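Ubiquitin-conjugating enzyme E2 U (Homo sapiens, PDB 1YRV) catalyses the covalent attachment of ubiquitin to other proteins, accepting it from an E1 enzyme as a cysteine thioester. Local coordinates at residues N38-I43 and I127-Q132; H97-P102 and S136-E141. One frame throughout, in Å; residues are numbered along the deposited sequence.

Contact 1: N38-I43 and I127-Q132; sequences NNYKGI and ILLALQ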
loop_
_atom_site.group_PDB
_atom_site.type_symbol
_atom_site.label_atom_id
_atom_site.label_comp_id
_atom_site.label_asym_id
_atom_site.label_seq_id
_atom_site.Cartn_x
_atom_site.Cartn_y
_atom_site.Cartn_z
ATOM N N ASN A 38 -14.898 4.822 9.058
ATOM C CA ASN A 38 -14.835 3.374 8.836
ATOM C C ASN A 38 -14.129 2.592 9.927
ATOM O O ASN A 38 -14.385 1.405 10.108
ATOM C CB ASN A 38 -14.159 3.070 7.505
ATOM C CG ASN A 38 -14.969 3.551 6.327
ATOM O OD1 ASN A 38 -16.180 3.735 6.442
ATOM N ND2 ASN A 38 -14.307 3.751 5.176
ATOM N N ASN A 39 -13.223 3.267 10.625
ATOM C CA ASN A 39 -12.450 2.675 11.710
ATOM C C ASN A 39 -12.116 1.219 11.395
ATOM O O ASN A 39 -12.537 0.311 12.099
ATOM C CB ASN A 39 -13.247 2.768 13.007
ATOM C CG ASN A 39 -12.357 2.871 14.240
ATOM O OD1 ASN A 39 -12.844 2.815 15.371
ATOM N ND2 ASN A 39 -11.052 3.034 14.027
ATOM N N TYR A 40 -11.363 1.014 10.319
ATOM C CA TYR A 40 -10.969 -0.310 9.897
ATOM C C TYR A 40 -9.901 -0.930 10.786
ATOM O O TYR A 40 -8.823 -0.368 11.005
ATOM C CB TYR A 40 -10.457 -0.266 8.476
ATOM C CG TYR A 40 -11.527 0.014 7.462
ATOM C CD1 TYR A 40 -12.771 -0.576 7.576
ATOM C CD2 TYR A 40 -11.268 0.796 6.346
ATOM C CE1 TYR A 40 -13.729 -0.411 6.601
ATOM C CE2 TYR A 40 -12.220 0.973 5.348
ATOM C CZ TYR A 40 -13.450 0.361 5.479
ATOM O OH TYR A 40 -14.390 0.460 4.479
ATOM N N LYS A 41 -10.214 -2.111 11.295
ATOM C CA LYS A 41 -9.314 -2.844 12.158
ATOM C C LYS A 41 -8.088 -3.234 11.351
ATOM O O LYS A 41 -8.207 -3.702 10.223
ATOM C CB LYS A 41 -10.037 -4.093 12.660
ATOM C CG LYS A 41 -9.152 -5.120 13.357
ATOM C CD LYS A 41 -9.543 -6.545 12.947
ATOM C CE LYS A 41 -8.729 -7.612 13.706
ATOM N NZ LYS A 41 -7.234 -7.443 13.638
ATOM N N GLY A 42 -6.912 -3.032 11.931
ATOM C CA GLY A 42 -5.676 -3.396 11.258
ATOM C C GLY A 42 -5.125 -2.416 10.237
ATOM O O GLY A 42 -4.181 -2.742 9.528
ATOM N N ILE A 43 -5.691 -1.216 10.178
ATOM C CA ILE A 43 -5.270 -0.211 9.230
ATOM C C ILE A 43 -5.181 1.179 9.852
ATOM O O ILE A 43 -6.137 1.682 10.441
ATOM C CB ILE A 43 -6.236 -0.188 8.054
ATOM C CG1 ILE A 43 -5.886 -1.325 7.104
ATOM C CG2 ILE A 43 -6.190 1.159 7.365
ATOM C CD1 ILE A 43 -7.055 -1.927 6.467
ATOM N N ILE A 127 -7.902 1.733 -1.554
ATOM C CA ILE A 127 -6.483 1.512 -1.727
ATOM C C ILE A 127 -5.888 0.785 -0.527
ATOM O O ILE A 127 -5.067 -0.111 -0.678
ATOM C CB ILE A 127 -5.778 2.854 -1.889
ATOM C CG1 ILE A 127 -6.428 3.623 -3.069
ATOM C CG2 ILE A 127 -4.285 2.615 -1.971
ATOM C CD1 ILE A 127 -5.868 5.000 -3.277
ATOM N N LEU A 128 -6.306 1.171 0.665
ATOM C CA LEU A 128 -5.765 0.553 1.860
ATOM C C LEU A 128 -6.252 -0.900 1.991
ATOM O O LEU A 128 -5.441 -1.793 2.222
ATOM C CB LEU A 128 -6.117 1.406 3.089
ATOM C CG LEU A 128 -5.499 2.826 3.127
ATOM C CD1 LEU A 128 -5.858 3.632 4.412
ATOM C CD2 LEU A 128 -3.971 2.656 3.062
ATOM N N LEU A 129 -7.552 -1.147 1.813
ATOM C CA LEU A 129 -8.062 -2.509 1.904
ATOM C C LEU A 129 -7.489 -3.321 0.763
ATOM O O LEU A 129 -7.040 -4.447 0.974
ATOM C CB LEU A 129 -9.600 -2.553 1.841
ATOM C CG LEU A 129 -10.382 -1.694 2.866
ATOM C CD1 LEU A 129 -11.855 -1.734 2.546
ATOM C CD2 LEU A 129 -10.125 -2.180 4.315
ATOM N N ALA A 130 -7.475 -2.778 -0.454
ATOM C CA ALA A 130 -6.929 -3.571 -1.556
ATOM C C ALA A 130 -5.479 -3.956 -1.277
ATOM O O ALA A 130 -5.092 -5.122 -1.471
ATOM C CB ALA A 130 -7.031 -2.819 -2.909
ATOM N N LEU A 131 -4.678 -2.992 -0.825
ATOM C CA LEU A 131 -3.260 -3.245 -0.495
ATOM C C LEU A 131 -3.128 -4.401 0.489
ATOM O O LEU A 131 -2.327 -5.311 0.299
ATOM C CB LEU A 131 -2.628 -1.990 0.126
ATOM C CG LEU A 131 -1.614 -1.147 -0.675
ATOM C CD1 LEU A 131 -1.936 -1.152 -2.119
ATOM C CD2 LEU A 131 -1.612 0.265 -0.117
ATOM N N GLN A 132 -3.906 -4.342 1.554
ATOM C CA GLN A 132 -3.881 -5.393 2.552
ATOM C C GLN A 132 -4.059 -6.767 1.933
ATOM O O GLN A 132 -3.241 -7.636 2.142
ATOM C CB GLN A 132 -4.971 -5.150 3.587
ATOM C CG GLN A 132 -4.987 -6.184 4.662
ATOM C CD GLN A 132 -5.984 -5.858 5.769
ATOM O OE1 GLN A 132 -7.196 -5.996 5.597
ATOM N NE2 GLN A 132 -5.474 -5.392 6.901
HETATM O O HOH W 1 -7.634 -6.177 8.696
#
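L129 lays one methyl, CD2, over a face of the Y40 ring, 4.0 Å from the ring centroid and 19° off its normal, a CH-pi contact displaced toward the ring's rim. Its other methyl, CD1, runs along the far end of the phenol, 3.9 Å from Y40 OH. Y40 CG lies anti to its own carbonyl carbon (chi1 -69°), which sends the side chain across that of L129 at about a right angle with a face turned to CD2, while N38 CB covers the opposite face. The phenol is thus sandwiched between aliphatic groups, and an alanine here would probably leave the L129 methyls without their aromatic cover and open a gap against N38. Beside this pair, I43 CD1 meets L129 CD2 at 3.8 Å and also rests near the amide of Q132, whereas its branch methyl CG2 reaches L128 CD1 at 3.9 Å. Polar linkage comes through water 1, which accepts from Q132 NE2 at 2.9 Å and donates to K41 O at 3.0 Å; Q132 NE2 also bonds to E60 O of strand 54-60. The backbone makes a type II beta turn from Y40 to I43, with G42 at a positive phi, where a side chain would collide with K41 O. In the ubiquitin-conjugating fold, this is how the connection from helix 23-38 to the first strand meets helix 124-135, packed against the sheet.

Contact 2: H97-P102 and S136-E141; sequences HPNVDP and SNPVLE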
loop_
_atom_site.group_PDB
_atom_site.type_symbol
_atom_site.label_atom_id
_atom_site.label_comp_id
_atom_site.label_asym_id
_atom_site.label_seq_id
_atom_site.Cartn_x
_atom_site.Cartn_y
_atom_site.Cartn_z
ATOM N N HIS A 97 9.767 -9.779 -0.290
ATOM C CA HIS A 97 8.426 -10.066 -0.771
ATOM C C HIS A 97 8.463 -10.320 -2.261
ATOM O O HIS A 97 9.156 -9.642 -2.993
ATOM C CB HIS A 97 7.537 -8.858 -0.415
ATOM C CG HIS A 97 6.077 -9.077 -0.660
ATOM N ND1 HIS A 97 5.576 -9.328 -1.920
ATOM C CD2 HIS A 97 5.030 -9.132 0.189
ATOM C CE1 HIS A 97 4.277 -9.542 -1.831
ATOM N NE2 HIS A 97 3.915 -9.429 -0.568
ATOM N N PRO A 98 7.725 -11.321 -2.729
ATOM C CA PRO A 98 7.669 -11.690 -4.145
ATOM C C PRO A 98 7.256 -10.573 -5.115
ATOM O O PRO A 98 7.716 -10.547 -6.254
ATOM C CB PRO A 98 6.666 -12.844 -4.166
ATOM C CG PRO A 98 6.777 -13.420 -2.778
ATOM C CD PRO A 98 6.843 -12.185 -1.932
ATOM N N ASN A 99 6.399 -9.653 -4.678
ATOM C CA ASN A 99 5.944 -8.611 -5.581
ATOM C C ASN A 99 6.454 -7.209 -5.297
ATOM O O ASN A 99 6.075 -6.264 -5.988
ATOM C CB ASN A 99 4.418 -8.614 -5.621
ATOM C CG ASN A 99 3.853 -9.993 -5.905
ATOM O OD1 ASN A 99 2.965 -10.458 -5.204
ATOM N ND2 ASN A 99 4.380 -10.657 -6.920
ATOM N N VAL A 100 7.326 -7.067 -4.305
ATOM C CA VAL A 100 7.862 -5.754 -3.990
ATOM C C VAL A 100 9.220 -5.622 -4.653
ATOM O O VAL A 100 10.100 -6.460 -4.471
ATOM C CB VAL A 100 7.988 -5.555 -2.467
ATOM C CG1 VAL A 100 8.514 -4.176 -2.161
ATOM C CG2 VAL A 100 6.639 -5.768 -1.813
ATOM N N ASP A 101 9.372 -4.580 -5.461
ATOM C CA ASP A 101 10.623 -4.340 -6.156
ATOM C C ASP A 101 11.727 -4.282 -5.115
ATOM O O ASP A 101 11.774 -3.360 -4.301
ATOM C CB ASP A 101 10.591 -3.017 -6.897
ATOM C CG ASP A 101 11.661 -2.937 -7.956
ATOM O OD1 ASP A 101 11.331 -3.203 -9.134
ATOM O OD2 ASP A 101 12.826 -2.626 -7.610
ATOM N N PRO A 102 12.655 -5.248 -5.152
ATOM C CA PRO A 102 13.747 -5.273 -4.175
ATOM C C PRO A 102 14.649 -4.049 -4.240
ATOM O O PRO A 102 15.357 -3.743 -3.277
ATOM C CB PRO A 102 14.470 -6.567 -4.517
ATOM C CG PRO A 102 14.315 -6.633 -6.028
ATOM C CD PRO A 102 12.875 -6.238 -6.229
ATOM N N SER A 136 -0.865 -9.530 0.915
ATOM C CA SER A 136 -0.905 -10.759 1.700
ATOM C C SER A 136 -1.128 -11.978 0.808
ATOM O O SER A 136 -1.249 -13.089 1.306
ATOM C CB SER A 136 -2.017 -10.691 2.736
ATOM O OG SER A 136 -1.786 -9.616 3.606
ATOM N N ASN A 137 -1.176 -11.760 -0.501
ATOM C CA ASN A 137 -1.401 -12.825 -1.453
ATOM C C ASN A 137 -0.624 -12.566 -2.710
ATOM O O ASN A 137 -1.170 -12.123 -3.712
ATOM C CB ASN A 137 -2.885 -12.943 -1.796
ATOM C CG ASN A 137 -3.721 -13.290 -0.585
ATOM O OD1 ASN A 137 -3.515 -14.334 0.043
ATOM N ND2 ASN A 137 -4.647 -12.407 -0.227
ATOM N N PRO A 138 0.679 -12.829 -2.667
ATOM C CA PRO A 138 1.585 -12.643 -3.799
ATOM C C PRO A 138 1.141 -13.317 -5.113
ATOM O O PRO A 138 0.439 -14.334 -5.129
ATOM C CB PRO A 138 2.894 -13.217 -3.264
ATOM C CG PRO A 138 2.830 -12.871 -1.808
ATOM C CD PRO A 138 1.421 -13.249 -1.462
ATOM N N VAL A 139 1.574 -12.719 -6.214
ATOM C CA VAL A 139 1.282 -13.214 -7.547
ATOM C C VAL A 139 2.535 -13.979 -7.936
ATOM O O VAL A 139 3.452 -13.418 -8.554
ATOM C CB VAL A 139 1.092 -12.041 -8.549
ATOM C CG1 VAL A 139 0.773 -12.567 -9.939
ATOM C CG2 VAL A 139 0.007 -11.106 -8.056
ATOM N N LEU A 140 2.593 -15.251 -7.555
ATOM C CA LEU A 140 3.761 -16.066 -7.869
ATOM C C LEU A 140 4.033 -16.092 -9.369
ATOM O O LEU A 140 5.166 -16.314 -9.792
ATOM C CB LEU A 140 3.557 -17.491 -7.355
ATOM C CG LEU A 140 3.301 -17.622 -5.853
ATOM C CD1 LEU A 140 2.866 -19.046 -5.524
ATOM C CD2 LEU A 140 4.561 -17.235 -5.094
ATOM N N GLU A 141 2.985 -15.846 -10.155
ATOM C CA GLU A 141 3.065 -15.852 -11.616
ATOM C C GLU A 141 4.410 -15.378 -12.155
ATOM O O GLU A 141 5.201 -16.166 -12.692
ATOM C CB GLU A 141 1.933 -15.001 -12.217
ATOM C CG GLU A 141 2.118 -14.669 -13.707
ATOM C CD GLU A 141 2.181 -15.901 -14.616
ATOM O OE1 GLU A 141 2.585 -15.739 -15.801
ATOM O OE2 GLU A 141 1.819 -17.019 -14.153
#
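V139 N donates to N99 OD1 at 2.8 Å, arriving in the carbonyl plane on a lone pair with a C=O...donor angle of 117°. The other end of the same carboxamide returns a weak bond, N99 ND2 to V139 O at 3.3 Å, so the group pairs with both the N-H and the C=O of V139, which favours this flip of the amide. N99 CG sits anti to the carbonyl carbon (chi1 -52°), which carries the amide across to the facing loop. There OD1 also lies tight against P138, 2.9 Å from CA. Behind it, N99 N gives a nearly straight bond to H97 ND1 at 2.9 Å, lying in the imidazole plane, and H97 NE2 bonds to L135 O, which together fix the ring's rotation. The pyrrolidine of P138 lies against H97 and P98, its CG 3.6 Å from H97 CE1 and its CB 3.9 Å from P98 CB, while P98 also packs against A148, A149 and L152 of helix 146-153. H97, P98 and N99 form the HPN motif of E2 enzymes. The bonds to V139 hold the N99 side chain about 4 Å from that of C108, the predicted thioester cysteine, consistent with the oxyanion-stabilising part proposed for the HPN asparagine.

How the contacts relate
The two contacts, their centres 19 Å apart, draw on neighbouring parts of one piece of chain: 127-132 lies within helix 124-135, and the loop segment 136-141 follows where that helix ends. S136 OG bonds back to Q132 O and also to L62 N, so the exit from the helix is tied both to its last turn and to a loop beyond strand 54-60. The segments of the two contacts alternate along the sequence. Contact 2 is the one near the predicted catalytic C108, about 4 Å between the N99 and C108 side chains; contact 1 lies away from that site. One helix thus packs on the framework while the loop leaving it reaches the active-site region.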